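Side-chain contacts in sugar-phosphate aldolase (Thermotoga maritima, PDB 1PVT), which belongs to the class II aldolase and adducin family and folds as an alpha/beta protein around a central mixed sheet: residues A[9-14]-A[77-82]; A[15-20]-A[124-129]; A[129-134]-A[145-150]; A[155-160]-A[206-211]. All coordinates share one frame; numbering follows the deposited sequence.

Interaction 1. Residues A[9-14]-A[77-82]; sequences EIQKVA and SKICLL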
loop_
_atom_site.group_PDB
_atom_site.type_symbol
_atom_site.label_atom_id
_atom_site.label_comp_id
_atom_site.label_asym_id
_atom_site.label_seq_id
_atom_site.Cartn_x
_atom_site.Cartn_y
_atom_site.Cartn_z
ATOM N N GLU A 9 -4.798 11.570 -8.840
ATOM C CA GLU A 9 -4.032 10.370 -9.167
ATOM C C GLU A 9 -4.379 9.253 -8.210
ATOM O O GLU A 9 -4.375 8.073 -8.567
ATOM C CB GLU A 9 -2.537 10.651 -9.092
ATOM C CG GLU A 9 -1.751 9.902 -10.149
ATOM C CD GLU A 9 -0.296 9.698 -9.759
ATOM O OE1 GLU A 9 0.367 10.708 -9.390
ATOM O OE2 GLU A 9 0.177 8.528 -9.828
ATOM N N ILE A 10 -4.666 9.637 -6.978
ATOM C CA ILE A 10 -5.050 8.676 -5.969
ATOM C C ILE A 10 -6.481 8.227 -6.217
ATOM O O ILE A 10 -6.777 7.033 -6.184
ATOM C CB ILE A 10 -4.962 9.289 -4.565
ATOM C CG1 ILE A 10 -3.487 9.379 -4.156
ATOM C CG2 ILE A 10 -5.826 8.479 -3.563
ATOM C CD1 ILE A 10 -3.262 9.847 -2.714
ATOM N N GLN A 11 -7.371 9.187 -6.456
ATOM C CA GLN A 11 -8.770 8.877 -6.704
ATOM C C GLN A 11 -8.934 7.954 -7.899
ATOM O O GLN A 11 -9.724 7.010 -7.859
ATOM C CB GLN A 11 -9.550 10.158 -6.922
ATOM C CG GLN A 11 -9.730 10.944 -5.656
ATOM C CD GLN A 11 -10.644 12.130 -5.850
ATOM O OE1 GLN A 11 -10.306 13.077 -6.564
ATOM N NE2 GLN A 11 -11.818 12.085 -5.223
ATOM N N LYS A 12 -8.181 8.225 -8.958
ATOM C CA LYS A 12 -8.238 7.396 -10.152
ATOM C C LYS A 12 -7.882 5.951 -9.794
ATOM O O LYS A 12 -8.555 5.018 -10.225
ATOM C CB LYS A 12 -7.287 7.944 -11.216
ATOM C CG LYS A 12 -7.210 7.099 -12.477
ATOM C CD LYS A 12 -6.427 7.799 -13.592
ATOM C CE LYS A 12 -6.205 6.870 -14.798
ATOM N NZ LYS A 12 -7.482 6.381 -15.407
ATOM N N VAL A 13 -6.837 5.766 -8.994
ATOM C CA VAL A 13 -6.421 4.421 -8.571
ATOM C C VAL A 13 -7.494 3.747 -7.705
ATOM O O VAL A 13 -7.730 2.544 -7.822
ATOM C CB VAL A 13 -5.072 4.475 -7.787
ATOM C CG1 VAL A 13 -4.849 3.173 -6.997
ATOM C CG2 VAL A 13 -3.915 4.723 -8.765
ATOM N N ALA A 14 -8.137 4.528 -6.843
ATOM C CA ALA A 14 -9.185 4.007 -5.979
ATOM C C ALA A 14 -10.263 3.440 -6.858
ATOM O O ALA A 14 -10.804 2.382 -6.578
ATOM C CB ALA A 14 -9.760 5.103 -5.144
ATOM N N SER A 77 -12.899 14.004 0.061
ATOM C CA SER A 77 -12.931 14.364 1.466
ATOM C C SER A 77 -12.523 13.112 2.218
ATOM O O SER A 77 -12.281 13.152 3.417
ATOM C CB SER A 77 -14.332 14.732 1.899
ATOM O OG SER A 77 -15.028 13.549 2.221
ATOM N N LYS A 78 -12.480 11.992 1.501
ATOM C CA LYS A 78 -12.098 10.709 2.086
ATOM C C LYS A 78 -10.583 10.526 2.022
ATOM O O LYS A 78 -10.079 9.444 2.304
ATOM C CB LYS A 78 -12.755 9.551 1.335
ATOM C CG LYS A 78 -14.265 9.626 1.215
ATOM C CD LYS A 78 -14.983 9.183 2.483
ATOM C CE LYS A 78 -16.501 9.087 2.266
ATOM N NZ LYS A 78 -17.216 8.444 3.413
ATOM N N ILE A 79 -9.860 11.570 1.630
ATOM C CA ILE A 79 -8.400 11.497 1.553
ATOM C C ILE A 79 -7.796 12.524 2.498
ATOM O O ILE A 79 -8.181 13.689 2.471
ATOM C CB ILE A 79 -7.888 11.780 0.122
ATOM C CG1 ILE A 79 -8.377 10.681 -0.832
ATOM C CG2 ILE A 79 -6.356 11.887 0.127
ATOM C CD1 ILE A 79 -7.930 10.854 -2.270
ATOM N N CYS A 80 -6.849 12.093 3.329
ATOM C CA CYS A 80 -6.216 12.990 4.293
ATOM C C CYS A 80 -4.833 13.484 3.900
ATOM O O CYS A 80 -3.975 12.716 3.460
ATOM C CB CYS A 80 -6.123 12.322 5.674
ATOM S SG CYS A 80 -7.697 12.048 6.528
ATOM N N LEU A 81 -4.643 14.791 4.041
ATOM C CA LEU A 81 -3.356 15.414 3.783
ATOM C C LEU A 81 -2.848 15.649 5.187
ATOM O O LEU A 81 -3.527 16.264 6.005
ATOM C CB LEU A 81 -3.489 16.756 3.079
ATOM C CG LEU A 81 -2.163 17.521 3.158
ATOM C CD1 LEU A 81 -1.054 16.740 2.474
ATOM C CD2 LEU A 81 -2.324 18.871 2.509
ATOM N N LEU A 82 -1.658 15.159 5.476
ATOM C CA LEU A 82 -1.142 15.312 6.815
ATOM C C LEU A 82 0.272 15.822 6.858
ATOM O O LEU A 82 1.058 15.609 5.933
ATOM C CB LEU A 82 -1.186 13.972 7.526
ATOM C CG LEU A 82 -2.518 13.242 7.474
ATOM C CD1 LEU A 82 -2.311 11.853 8.044
ATOM C CD2 LEU A 82 -3.589 14.021 8.246
#

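Interaction 2. Residues A[15-20]-A[124-129]; sequences YWLAIK and VHTHPL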
loop_
_atom_site.group_PDB
_atom_site.type_symbol
_atom_site.label_atom_id
_atom_site.label_comp_id
_atom_site.label_asym_id
_atom_site.label_seq_id
_atom_site.Cartn_x
_atom_site.Cartn_y
_atom_site.Cartn_z
ATOM N N TYR A 15 -10.582 4.158 -7.928
ATOM C CA TYR A 15 -11.615 3.717 -8.853
ATOM C C TYR A 15 -11.275 2.384 -9.482
ATOM O O TYR A 15 -12.040 1.429 -9.381
ATOM C CB TYR A 15 -11.809 4.723 -9.972
ATOM C CG TYR A 15 -12.800 4.240 -10.991
ATOM C CD1 TYR A 15 -14.153 4.169 -10.682
ATOM C CD2 TYR A 15 -12.379 3.791 -12.245
ATOM C CE1 TYR A 15 -15.071 3.659 -11.588
ATOM C CE2 TYR A 15 -13.286 3.275 -13.164
ATOM C CZ TYR A 15 -14.639 3.209 -12.827
ATOM O OH TYR A 15 -15.564 2.675 -13.709
ATOM N N TRP A 16 -10.131 2.317 -10.144
ATOM C CA TRP A 16 -9.737 1.082 -10.787
ATOM C C TRP A 16 -9.664 -0.091 -9.840
ATOM O O TRP A 16 -9.957 -1.228 -10.205
ATOM C CB TRP A 16 -8.417 1.290 -11.503
ATOM C CG TRP A 16 -8.684 1.968 -12.778
ATOM C CD1 TRP A 16 -8.622 3.310 -13.038
ATOM C CD2 TRP A 16 -9.250 1.357 -13.936
ATOM N NE1 TRP A 16 -9.130 3.574 -14.290
ATOM C CE2 TRP A 16 -9.523 2.391 -14.863
ATOM C CE3 TRP A 16 -9.560 0.027 -14.280
ATOM C CZ2 TRP A 16 -10.094 2.139 -16.115
ATOM C CZ3 TRP A 16 -10.125 -0.224 -15.518
ATOM C CH2 TRP A 16 -10.387 0.831 -16.424
ATOM N N LEU A 17 -9.278 0.201 -8.612
ATOM C CA LEU A 17 -9.172 -0.795 -7.556
ATOM C C LEU A 17 -10.563 -1.416 -7.300
ATOM O O LEU A 17 -10.709 -2.642 -7.209
ATOM C CB LEU A 17 -8.658 -0.094 -6.287
ATOM C CG LEU A 17 -7.444 -0.571 -5.490
ATOM C CD1 LEU A 17 -6.490 -1.330 -6.365
ATOM C CD2 LEU A 17 -6.749 0.641 -4.887
ATOM N N ALA A 18 -11.575 -0.553 -7.193
ATOM C CA ALA A 18 -12.949 -0.977 -6.937
ATOM C C ALA A 18 -13.595 -1.656 -8.136
ATOM O O ALA A 18 -14.198 -2.717 -8.011
ATOM C CB ALA A 18 -13.786 0.221 -6.510
ATOM N N ILE A 19 -13.459 -1.042 -9.301
ATOM C CA ILE A 19 -14.053 -1.580 -10.516
ATOM C C ILE A 19 -13.498 -2.942 -10.887
ATOM O O ILE A 19 -14.217 -3.756 -11.436
ATOM C CB ILE A 19 -13.841 -0.631 -11.711
ATOM C CG1 ILE A 19 -14.944 -0.832 -12.734
ATOM C CG2 ILE A 19 -12.500 -0.899 -12.370
ATOM C CD1 ILE A 19 -16.252 -0.233 -12.334
ATOM N N LYS A 20 -12.225 -3.194 -10.608
ATOM C CA LYS A 20 -11.658 -4.485 -10.956
ATOM C C LYS A 20 -11.741 -5.439 -9.787
ATOM O O LYS A 20 -11.171 -6.526 -9.813
ATOM C CB LYS A 20 -10.224 -4.329 -11.445
ATOM C CG LYS A 20 -10.175 -3.531 -12.724
ATOM C CD LYS A 20 -8.795 -3.479 -13.334
ATOM C CE LYS A 20 -8.357 -4.838 -13.825
ATOM N NZ LYS A 20 -7.016 -4.789 -14.466
ATOM N N VAL A 124 0.217 1.255 -1.854
ATOM C CA VAL A 124 -1.146 0.795 -2.065
ATOM C C VAL A 124 -1.299 -0.539 -1.366
ATOM O O VAL A 124 -0.542 -1.465 -1.649
ATOM C CB VAL A 124 -1.449 0.584 -3.581
ATOM C CG1 VAL A 124 -2.806 -0.035 -3.755
ATOM C CG2 VAL A 124 -1.404 1.890 -4.328
ATOM N N HIS A 125 -2.259 -0.633 -0.449
ATOM C CA HIS A 125 -2.527 -1.883 0.264
ATOM C C HIS A 125 -3.964 -2.353 -0.012
ATOM O O HIS A 125 -4.932 -1.630 0.269
ATOM C CB HIS A 125 -2.340 -1.715 1.774
ATOM C CG HIS A 125 -2.841 -2.880 2.571
ATOM N ND1 HIS A 125 -3.863 -2.770 3.491
ATOM C CD2 HIS A 125 -2.492 -4.189 2.553
ATOM C CE1 HIS A 125 -4.121 -3.960 4.004
ATOM N NE2 HIS A 125 -3.304 -4.839 3.451
ATOM N N THR A 126 -4.104 -3.562 -0.551
ATOM C CA THR A 126 -5.424 -4.086 -0.871
ATOM C C THR A 126 -5.437 -5.610 -0.740
ATOM O O THR A 126 -4.402 -6.218 -0.475
ATOM C CB THR A 126 -5.833 -3.637 -2.302
ATOM O OG1 THR A 126 -7.249 -3.782 -2.472
ATOM C CG2 THR A 126 -5.091 -4.444 -3.354
ATOM N N HIS A 127 -6.610 -6.219 -0.910
ATOM C CA HIS A 127 -6.761 -7.670 -0.785
ATOM C C HIS A 127 -7.218 -8.334 -2.071
ATOM O O HIS A 127 -8.389 -8.662 -2.231
ATOM C CB HIS A 127 -7.768 -8.002 0.318
ATOM C CG HIS A 127 -7.428 -7.384 1.631
ATOM N ND1 HIS A 127 -7.888 -6.141 2.005
ATOM C CD2 HIS A 127 -6.591 -7.790 2.616
ATOM C CE1 HIS A 127 -7.344 -5.804 3.163
ATOM N NE2 HIS A 127 -6.551 -6.787 3.554
ATOM N N PRO A 128 -6.294 -8.552 -3.004
ATOM C CA PRO A 128 -6.660 -9.184 -4.265
ATOM C C PRO A 128 -7.176 -10.590 -4.019
ATOM O O PRO A 128 -6.546 -11.372 -3.307
ATOM C CB PRO A 128 -5.349 -9.189 -5.033
ATOM C CG PRO A 128 -4.649 -7.997 -4.509
ATOM C CD PRO A 128 -4.890 -8.128 -3.030
ATOM N N LEU A 129 -8.321 -10.895 -4.619
ATOM C CA LEU A 129 -8.964 -12.197 -4.507
ATOM C C LEU A 129 -8.046 -13.396 -4.776
ATOM O O LEU A 129 -7.954 -14.316 -3.969
ATOM C CB LEU A 129 -10.139 -12.238 -5.476
ATOM C CG LEU A 129 -10.485 -13.605 -6.057
ATOM C CD1 LEU A 129 -11.054 -14.475 -4.967
ATOM C CD2 LEU A 129 -11.484 -13.452 -7.187
#

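Interaction 3. Residues A[129-134]-A[145-150]; sequences LNLLTL and PKMMKI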
loop_
_atom_site.group_PDB
_atom_site.type_symbol
_atom_site.label_atom_id
_atom_site.label_comp_id
_atom_site.label_asym_id
_atom_site.label_seq_id
_atom_site.Cartn_x
_atom_site.Cartn_y
_atom_site.Cartn_z
ATOM N N LEU A 129 -8.321 -10.895 -4.619
ATOM C CA LEU A 129 -8.964 -12.197 -4.507
ATOM C C LEU A 129 -8.046 -13.396 -4.776
ATOM O O LEU A 129 -7.954 -14.316 -3.969
ATOM C CB LEU A 129 -10.139 -12.238 -5.476
ATOM C CG LEU A 129 -10.485 -13.605 -6.057
ATOM C CD1 LEU A 129 -11.054 -14.475 -4.967
ATOM C CD2 LEU A 129 -11.484 -13.452 -7.187
ATOM N N ASN A 130 -7.378 -13.393 -5.917
ATOM C CA ASN A 130 -6.509 -14.502 -6.264
ATOM C C ASN A 130 -5.286 -14.631 -5.390
ATOM O O ASN A 130 -4.910 -15.733 -5.010
ATOM C CB ASN A 130 -6.084 -14.388 -7.719
ATOM C CG ASN A 130 -7.187 -14.781 -8.670
ATOM O OD1 ASN A 130 -7.429 -15.961 -8.896
ATOM N ND2 ASN A 130 -7.879 -13.794 -9.219
ATOM N N LEU A 131 -4.651 -13.509 -5.079
ATOM C CA LEU A 131 -3.464 -13.535 -4.232
ATOM C C LEU A 131 -3.908 -13.996 -2.856
ATOM O O LEU A 131 -3.167 -14.648 -2.120
ATOM C CB LEU A 131 -2.851 -12.143 -4.144
ATOM C CG LEU A 131 -1.341 -12.117 -4.357
ATOM C CD1 LEU A 131 -0.950 -13.051 -5.495
ATOM C CD2 LEU A 131 -0.924 -10.688 -4.675
ATOM N N LEU A 132 -5.144 -13.650 -2.529
ATOM C CA LEU A 132 -5.729 -14.033 -1.268
ATOM C C LEU A 132 -5.896 -15.534 -1.326
ATOM O O LEU A 132 -5.341 -16.257 -0.515
ATOM C CB LEU A 132 -7.084 -13.363 -1.121
ATOM C CG LEU A 132 -7.386 -12.699 0.210
ATOM C CD1 LEU A 132 -6.180 -11.889 0.699
ATOM C CD2 LEU A 132 -8.602 -11.817 0.007
ATOM N N THR A 133 -6.657 -15.993 -2.306
ATOM C CA THR A 133 -6.896 -17.414 -2.483
ATOM C C THR A 133 -5.601 -18.187 -2.380
ATOM O O THR A 133 -5.496 -19.153 -1.634
ATOM C CB THR A 133 -7.468 -17.705 -3.856
ATOM O OG1 THR A 133 -8.654 -16.936 -4.046
ATOM C CG2 THR A 133 -7.793 -19.173 -3.987
ATOM N N LEU A 134 -4.615 -17.748 -3.149
ATOM C CA LEU A 134 -3.305 -18.384 -3.192
ATOM C C LEU A 134 -2.619 -18.509 -1.836
ATOM O O LEU A 134 -1.991 -19.525 -1.551
ATOM C CB LEU A 134 -2.413 -17.627 -4.186
ATOM C CG LEU A 134 -0.908 -17.896 -4.309
ATOM C CD1 LEU A 134 -0.144 -17.037 -3.318
ATOM C CD2 LEU A 134 -0.620 -19.371 -4.118
ATOM N N PRO A 145 7.726 -18.724 -6.080
ATOM C CA PRO A 145 8.832 -18.746 -7.039
ATOM C C PRO A 145 8.377 -18.936 -8.478
ATOM O O PRO A 145 8.656 -18.109 -9.349
ATOM C CB PRO A 145 9.684 -19.911 -6.549
ATOM C CG PRO A 145 9.426 -19.910 -5.057
ATOM C CD PRO A 145 7.941 -19.714 -5.007
ATOM N N LYS A 146 7.687 -20.040 -8.735
ATOM C CA LYS A 146 7.212 -20.295 -10.081
ATOM C C LYS A 146 6.212 -19.205 -10.443
ATOM O O LYS A 146 6.134 -18.789 -11.596
ATOM C CB LYS A 146 6.584 -21.698 -10.180
ATOM C CG LYS A 146 7.603 -22.869 -10.143
ATOM C CD LYS A 146 8.401 -23.048 -11.454
ATOM C CE LYS A 146 9.475 -21.960 -11.668
ATOM N NZ LYS A 146 10.167 -22.031 -12.995
HETATM N N MSE A 147 5.467 -18.722 -9.453
HETATM C CA MSE A 147 4.501 -17.666 -9.709
HETATM C C MSE A 147 5.249 -16.421 -10.136
HETATM O O MSE A 147 4.770 -15.639 -10.948
HETATM C CB MSE A 147 3.689 -17.331 -8.462
HETATM C CG MSE A 147 2.631 -16.271 -8.735
HETATM SE SE MSE A 147 1.991 -15.285 -7.190
HETATM C CE MSE A 147 0.537 -16.420 -6.655
HETATM N N MSE A 148 6.437 -16.250 -9.580
HETATM C CA MSE A 148 7.252 -15.088 -9.874
HETATM C C MSE A 148 7.855 -15.065 -11.263
HETATM O O MSE A 148 8.598 -14.148 -11.599
HETATM C CB MSE A 148 8.356 -14.944 -8.828
HETATM C CG MSE A 148 7.849 -14.475 -7.479
HETATM SE SE MSE A 148 6.755 -12.882 -7.669
HETATM C CE MSE A 148 5.013 -13.719 -7.641
ATOM N N LYS A 149 7.544 -16.066 -12.075
ATOM C CA LYS A 149 8.075 -16.090 -13.427
ATOM C C LYS A 149 7.075 -16.728 -14.367
ATOM O O LYS A 149 7.452 -17.391 -15.334
ATOM C CB LYS A 149 9.410 -16.845 -13.474
ATOM C CG LYS A 149 10.300 -16.441 -14.664
ATOM C CD LYS A 149 11.786 -16.812 -14.462
ATOM C CE LYS A 149 12.683 -16.175 -15.534
ATOM N NZ LYS A 149 14.136 -16.452 -15.342
ATOM N N ILE A 150 5.796 -16.520 -14.080
ATOM C CA ILE A 150 4.736 -17.072 -14.909
ATOM C C ILE A 150 4.668 -16.316 -16.219
ATOM O O ILE A 150 4.192 -16.835 -17.228
ATOM C CB ILE A 150 3.388 -16.976 -14.224
ATOM C CG1 ILE A 150 3.427 -17.773 -12.925
ATOM C CG2 ILE A 150 2.311 -17.528 -15.134
ATOM C CD1 ILE A 150 2.150 -17.697 -12.132
#

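Interaction 4. Residues A[155-160]-A[206-211]; sequences LIFFPQ and AYDRVE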
loop_
_atom_site.group_PDB
_atom_site.type_symbol
_atom_site.label_atom_id
_atom_site.label_comp_id
_atom_site.label_asym_id
_atom_site.label_seq_id
_atom_site.Cartn_x
_atom_site.Cartn_y
_atom_site.Cartn_z
ATOM N N LEU A 155 8.797 -10.256 -13.507
ATOM C CA LEU A 155 10.247 -10.072 -13.429
ATOM C C LEU A 155 10.624 -8.592 -13.513
ATOM O O LEU A 155 11.341 -8.067 -12.661
ATOM C CB LEU A 155 10.907 -10.847 -14.579
ATOM C CG LEU A 155 10.145 -12.101 -15.058
ATOM C CD1 LEU A 155 10.855 -12.761 -16.240
ATOM C CD2 LEU A 155 10.012 -13.079 -13.905
ATOM N N ILE A 156 10.126 -7.938 -14.556
ATOM C CA ILE A 156 10.363 -6.522 -14.805
ATOM C C ILE A 156 9.978 -5.656 -13.612
ATOM O O ILE A 156 10.795 -4.906 -13.091
ATOM C CB ILE A 156 9.544 -6.031 -16.023
ATOM C CG1 ILE A 156 9.971 -6.787 -17.284
ATOM C CG2 ILE A 156 9.709 -4.523 -16.192
ATOM C CD1 ILE A 156 9.088 -6.517 -18.490
ATOM N N PHE A 157 8.725 -5.747 -13.188
ATOM C CA PHE A 157 8.273 -4.942 -12.070
ATOM C C PHE A 157 8.846 -5.428 -10.740
ATOM O O PHE A 157 8.863 -4.687 -9.750
ATOM C CB PHE A 157 6.744 -4.927 -12.016
ATOM C CG PHE A 157 6.097 -4.187 -13.159
ATOM C CD1 PHE A 157 6.197 -4.663 -14.465
ATOM C CD2 PHE A 157 5.364 -3.023 -12.924
ATOM C CE1 PHE A 157 5.570 -3.992 -15.524
ATOM C CE2 PHE A 157 4.733 -2.343 -13.977
ATOM C CZ PHE A 157 4.836 -2.829 -15.279
ATOM N N PHE A 158 9.316 -6.670 -10.710
ATOM C CA PHE A 158 9.895 -7.215 -9.486
ATOM C C PHE A 158 11.173 -7.924 -9.816
ATOM O O PHE A 158 11.240 -9.155 -9.799
ATOM C CB PHE A 158 8.937 -8.185 -8.821
ATOM C CG PHE A 158 7.565 -7.652 -8.709
ATOM C CD1 PHE A 158 6.661 -7.822 -9.747
ATOM C CD2 PHE A 158 7.190 -6.914 -7.602
ATOM C CE1 PHE A 158 5.399 -7.258 -9.683
ATOM C CE2 PHE A 158 5.934 -6.347 -7.527
ATOM C CZ PHE A 158 5.034 -6.518 -8.571
ATOM N N PRO A 159 12.209 -7.149 -10.151
ATOM C CA PRO A 159 13.519 -7.691 -10.494
ATOM C C PRO A 159 14.036 -8.530 -9.326
ATOM O O PRO A 159 14.540 -9.637 -9.520
ATOM C CB PRO A 159 14.350 -6.435 -10.737
ATOM C CG PRO A 159 13.336 -5.476 -11.273
ATOM C CD PRO A 159 12.190 -5.686 -10.319
ATOM N N GLN A 160 13.901 -8.011 -8.110
ATOM C CA GLN A 160 14.349 -8.752 -6.933
ATOM C C GLN A 160 13.312 -9.799 -6.504
ATOM O O GLN A 160 13.667 -10.865 -5.976
ATOM C CB GLN A 160 14.628 -7.798 -5.763
ATOM C CG GLN A 160 16.059 -7.243 -5.705
ATOM C CD GLN A 160 16.401 -6.311 -6.868
ATOM O OE1 GLN A 160 16.553 -6.751 -8.015
ATOM N NE2 GLN A 160 16.523 -5.012 -6.571
ATOM N N ALA A 206 2.373 1.898 -8.161
ATOM C CA ALA A 206 2.086 0.937 -7.108
ATOM C C ALA A 206 0.906 0.097 -7.594
ATOM O O ALA A 206 0.968 -1.128 -7.584
ATOM C CB ALA A 206 1.729 1.655 -5.821
ATOM N N TYR A 207 -0.162 0.761 -8.037
ATOM C CA TYR A 207 -1.338 0.060 -8.540
ATOM C C TYR A 207 -0.963 -0.931 -9.635
ATOM O O TYR A 207 -1.488 -2.042 -9.691
ATOM C CB TYR A 207 -2.357 1.039 -9.111
ATOM C CG TYR A 207 -3.564 0.340 -9.695
ATOM C CD1 TYR A 207 -4.516 -0.245 -8.876
ATOM C CD2 TYR A 207 -3.725 0.213 -11.064
ATOM C CE1 TYR A 207 -5.586 -0.936 -9.404
ATOM C CE2 TYR A 207 -4.795 -0.481 -11.597
ATOM C CZ TYR A 207 -5.716 -1.050 -10.758
ATOM O OH TYR A 207 -6.769 -1.753 -11.274
ATOM N N ASP A 208 -0.067 -0.517 -10.520
ATOM C CA ASP A 208 0.379 -1.379 -11.607
ATOM C C ASP A 208 0.992 -2.687 -11.111
ATOM O O ASP A 208 0.878 -3.722 -11.764
ATOM C CB ASP A 208 1.405 -0.644 -12.470
ATOM C CG ASP A 208 0.768 0.094 -13.617
ATOM O OD1 ASP A 208 -0.393 0.523 -13.460
ATOM O OD2 ASP A 208 1.428 0.252 -14.665
ATOM N N ARG A 209 1.656 -2.650 -9.966
ATOM C CA ARG A 209 2.265 -3.863 -9.447
ATOM C C ARG A 209 1.224 -4.772 -8.800
ATOM O O ARG A 209 1.380 -5.987 -8.793
ATOM C CB ARG A 209 3.366 -3.512 -8.458
ATOM C CG ARG A 209 4.488 -2.662 -9.043
ATOM C CD ARG A 209 5.555 -2.476 -7.976
ATOM N NE ARG A 209 6.263 -1.199 -8.032
ATOM C CZ ARG A 209 7.367 -0.982 -8.728
ATOM N NH1 ARG A 209 7.904 -1.959 -9.444
ATOM N NH2 ARG A 209 7.945 0.206 -8.679
ATOM N N VAL A 210 0.165 -4.189 -8.249
ATOM C CA VAL A 210 -0.893 -4.989 -7.657
ATOM C C VAL A 210 -1.490 -5.790 -8.800
ATOM O O VAL A 210 -1.504 -7.017 -8.769
ATOM C CB VAL A 210 -1.983 -4.118 -7.058
ATOM C CG1 VAL A 210 -3.144 -4.976 -6.636
ATOM C CG2 VAL A 210 -1.440 -3.368 -5.879
ATOM N N GLU A 211 -1.973 -5.082 -9.819
ATOM C CA GLU A 211 -2.564 -5.716 -10.996
ATOM C C GLU A 211 -1.730 -6.898 -11.446
ATOM O O GLU A 211 -2.201 -8.034 -11.485
ATOM C CB GLU A 211 -2.652 -4.725 -12.144
ATOM C CG GLU A 211 -3.968 -4.045 -12.263
ATOM C CD GLU A 211 -4.095 -3.320 -13.579
ATOM O OE1 GLU A 211 -5.225 -2.914 -13.928
ATOM O OE2 GLU A 211 -3.062 -3.151 -14.266
#

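Interaction 1. Residues A[9-14]-A[77-82]
I79 on strand 79-84 meets I10 and Q11 on helix 2-19 with a single methyl, CD1. This is helix-on-sheet packing within the alpha/beta fold of the class II aldolase and adducin family. The apolar contact carries the pair. I79 CD1 lies 3.4 Å from I10 CG2, a close methyl-to-methyl approach, and the two side chains meet at a slant. I79 bridges the gap because its chain is fully extended (chi2 -180°), which carries CD1 far out from a backbone whose nearest CA across the contact, that of Q11, is 8.7 Å from CA of I79. On the helix side I10 offers its CG2 branch; its side chain also packs on I30, V32 and L61 of the neighbouring strands, and L61 touches I79 as well, so the contact is buried. The polar end of Q11 has its partner outside the pair: NE2 hydrogen-bonds V72 O. Its aliphatic stem completes the apolar contact, with Q11 CG 3.8 Å from I79 CD1.

Interaction 2. Residues A[15-20]-A[124-129]
L17, near the C-terminal end of helix 2-19, packs on V124 and T126 of strand 122-126. The apolar part is a methyl pair: L17 CD2 lies 4.2 Å from V124 CG1, and the two side chains lie alongside with their ends running opposite ways. V124 presents CG1 by holding it anti to its backbone N (chi1 174°). The contact is helix-on-sheet packing: along the strand V124 and T126 point at the helix, whereas the intervening H125 points to the other face of the sheet, where its ring meets W191 and its NE2 bonds to H194 O. The second contact is looser. L17 CG is 4.4 Å from T126 OG1, a van der Waals neighbour only, and that hydroxyl has its hydrogen bond with L22 O in the loop after the helix. Y207 of helix 203-224 also packs against L17.

Interaction 3. Residues A[129-134]-A[145-150]
M147, a selenomethionine with selenium where sulfur would otherwise stand, pushes its selenium and terminal methyl against L131 and L134. It joins two short helices, 129-134 and 144-147, in an apolar helix-helix contact made on the second side by one long side chain. Toward L131 the approach is oblique: L131 CD1 lies 4.1 Å from M147 SE. Toward L134 the two side chains reach out tip to tip. Here the model sets M147 CE implausibly near L134 CG, so the exact position of this methyl is doubtful, and with it the 3.9 Å between M147 CE and L131 CD1. The reach comes from M147 starting with CG anti to the backbone N (chi1 -177°) and continuing extended before it bends at chi3. L131 also packs on A217 of helix 203-224, and L134 on F140 and L143 of the connecting loop. Within helix 129-134, L129 O takes two bonds from T133: one from its N, and one from T133 OG1 at 2.7 Å, whose donor stands 42° out of the carbonyl plane.

Interaction 4. Residues A[155-160]-A[206-211]
A partly buried helix-helix contact joins the C-terminal end of helix 152-157 to the long helix 203-224, with F157 and F158 packed against the alkyl stem of R209. R209 CG meets both rings: it is 4.0 Å from F157 CD2, at the edge of that ring and near its plane, and 3.9 Å from F158 CZ. F158 comes closer still lower on the stem, where its CZ is 3.4 Å from R209 CB. F157 also reaches D208, CE2 to CB at 4.0 Å. The rings do not stack on the guanidinium, whose plane stands 80° from that of F157 and 67° from that of F158. R209 instead bends at chi3 and brings the edge of the guanidinium to the backbone of F157, with NH1 2.9 Å from F157 O. Its charge is met by E205 and D187, both salt-bridged to NH2, while NE bonds to F199 O; these partners fix the rotation of the group. The two rings lie on helix 203-224, touching I212 and, for F158, L213. The same helix turns A206 and V210 to strand 122-126 and Y207 to helix 2-19.

From the N terminus, helix 2-19 serves interactions 1 and 2 in succession, at adjoining segments. Interaction 1 closes the chain back from strand 79-84 and interaction 2 from strand 122-126; their segments alternate, so the two loops cross while tying one helix to two strands of one sheet. Interaction 3 begins at L129, where interaction 2 ends, and closes a short loop between two helices. Interaction 4 follows in series, from helix 152-157 to helix 203-224, and abuts interaction 3 at K149 and L155. Helix 203-224 leads back to the start: V13 packs on Y207, and K20 NZ forms a salt bridge with E211 OE1 at 2.6 Å. Interactions 1 and 3 lie farthest apart, about 28 Å between centres.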